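Local coordinates for protein TetR-family transcriptional regulator (Pectobacterium atrosepticum, PDB 2HYT) that probably binds cis-regulatory DNA through a helix-turn-helix motif and acts as a transcription factor of the TetR family, at residues E65-D68 with A69-E73. Residues are numbered along the deposited sequence; the frame is centred on the assembly and turned at random.
Sequences EQID and AEMDE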
loop_
_atom_site.group_PDB
_atom_site.type_symbol
_atom_site.label_atom_id
_atom_site.label_comp_id
_atom_site.label_asym_id
_atom_site.label_seq_id
_atom_site.Cartn_x
_atom_site.Cartn_y
_atom_site.Cartn_z
ATOM N N GLU A 65 14.246 -3.170 7.478
ATOM C CA GLU A 65 15.095 -3.619 6.383
ATOM C C GLU A 65 15.580 -5.063 6.597
ATOM O O GLU A 65 15.555 -5.878 5.663
ATOM C CB GLU A 65 16.261 -2.669 6.187
ATOM C CG GLU A 65 17.266 -3.118 5.148
ATOM C CD GLU A 65 18.421 -2.147 4.981
ATOM O OE1 GLU A 65 18.918 -1.594 5.999
ATOM O OE2 GLU A 65 18.874 -1.989 3.829
ATOM N N GLN A 66 16.014 -5.397 7.820
ATOM C CA GLN A 66 16.489 -6.749 8.114
ATOM C C GLN A 66 15.357 -7.753 8.036
ATOM O O GLN A 66 15.501 -8.818 7.453
ATOM C CB GLN A 66 17.051 -6.855 9.514
ATOM C CG GLN A 66 18.481 -6.539 9.679
ATOM C CD GLN A 66 18.992 -7.086 10.999
ATOM O OE1 GLN A 66 18.228 -7.253 11.954
ATOM N NE2 GLN A 66 20.267 -7.416 11.046
ATOM N N ILE A 67 14.246 -7.414 8.660
ATOM C CA ILE A 67 13.076 -8.257 8.609
ATOM C C ILE A 67 12.636 -8.495 7.159
ATOM O O ILE A 67 12.352 -9.640 6.790
ATOM C CB ILE A 67 11.913 -7.683 9.423
ATOM C CG1 ILE A 67 12.276 -7.652 10.908
ATOM C CG2 ILE A 67 10.672 -8.533 9.249
ATOM C CD1 ILE A 67 11.226 -6.928 11.834
ATOM N N ASP A 68 12.608 -7.458 6.344
ATOM C CA ASP A 68 12.217 -7.562 4.932
ATOM C C ASP A 68 13.098 -8.572 4.200
ATOM O O ASP A 68 12.602 -9.407 3.428
ATOM C CB ASP A 68 12.370 -6.209 4.249
ATOM C CG ASP A 68 11.225 -5.237 4.556
ATOM O OD1 ASP A 68 10.232 -5.616 5.198
ATOM O OD2 ASP A 68 11.361 -4.067 4.136
ATOM N N ALA A 69 14.406 -8.470 4.422
ATOM C CA ALA A 69 15.359 -9.381 3.788
ATOM C C ALA A 69 15.114 -10.824 4.163
ATOM O O ALA A 69 15.177 -11.713 3.316
ATOM C CB ALA A 69 16.819 -8.962 4.084
ATOM N N GLU A 70 14.820 -11.048 5.442
ATOM C CA GLU A 70 14.478 -12.373 5.940
ATOM C C GLU A 70 13.201 -12.894 5.308
ATOM O O GLU A 70 13.136 -14.055 4.925
ATOM C CB GLU A 70 14.361 -12.344 7.452
ATOM C CG GLU A 70 15.771 -12.112 8.077
ATOM C CD GLU A 70 15.760 -11.920 9.580
ATOM O OE1 GLU A 70 14.738 -12.215 10.219
ATOM O OE2 GLU A 70 16.774 -11.422 10.126
HETATM N N MSE A 71 12.197 -12.038 5.225
HETATM C CA MSE A 71 10.926 -12.419 4.587
HETATM C C MSE A 71 11.161 -12.815 3.125
HETATM O O MSE A 71 10.654 -13.851 2.669
HETATM C CB MSE A 71 9.915 -11.285 4.708
HETATM C CG MSE A 71 9.447 -11.101 6.101
HETATM SE SE MSE A 71 8.161 -9.619 6.235
HETATM C CE MSE A 71 6.812 -10.323 4.998
ATOM N N ASP A 72 11.927 -11.992 2.419
ATOM C CA ASP A 72 12.151 -12.228 0.989
ATOM C C ASP A 72 12.794 -13.607 0.823
ATOM O O ASP A 72 12.385 -14.374 -0.071
ATOM C CB ASP A 72 12.997 -11.117 0.353
ATOM C CG ASP A 72 13.037 -11.206 -1.183
ATOM O OD1 ASP A 72 13.740 -12.079 -1.718
ATOM O OD2 ASP A 72 12.374 -10.387 -1.867
ATOM N N GLU A 73 13.759 -13.929 1.675
ATOM C CA GLU A 73 14.466 -15.217 1.607
ATOM C C GLU A 73 13.513 -16.383 1.825
ATOM O O GLU A 73 13.540 -17.377 1.089
ATOM C CB GLU A 73 15.564 -15.255 2.674
ATOM C CG GLU A 73 16.382 -16.515 2.657
ATOM C CD GLU A 73 17.639 -16.393 3.523
ATOM O OE1 GLU A 73 18.189 -15.271 3.615
ATOM O OE2 GLU A 73 18.073 -17.426 4.078
#
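Ile67 and the selenomethionine Met71 meet one turn apart on helix 56-81, the long helix that in the TetR fold links the DNA-binding region to the C-terminal domain. Along Met71, CB starts beside two carbonyls of the preceding turn, 3.5 Å from Asp68 O. The next atom, CG, lies beside the backbone N (chi1 -70°) and rests on Ile67 O at 3.3 Å. The selenium then comes within 4.1 Å of Ile67 CG2, the two side chains lying at a slant to each other, and a bend at chi3 (59°) turns the terminal methyl CE away from the isoleucine, leaving the selenium as the atom that touches. Together the two side chains face helix 103-117, Ile67 packing on Ile108 and Val109 and Met71 on Ile105.

Beneath this apolar pair the backbone is regular alpha-helix: Met71 N donates to Ile67 O at 2.9 Å, and Ala69 N, Glu70 N and Asp72 N donate in the same i to i+4 pattern to Glu65 O, Gln66 O and Asp68 O.

Gln66 and Glu70 form a polar edge towards helix 7-28, where Arg22 NH1 joins them, hydrogen-bonded to Gln66 OE1 and salt-bridged to Glu70 OE2, which probably offsets the glutamate charge. A different flank carries Asp68, weakly hydrogen-bonded to Ser124, and Asp72, which touches His127 and Ser131 of helix 122-141. The extended Glu70 side chain leaves the backbone with its CG 3.4 Å from Gln66 O.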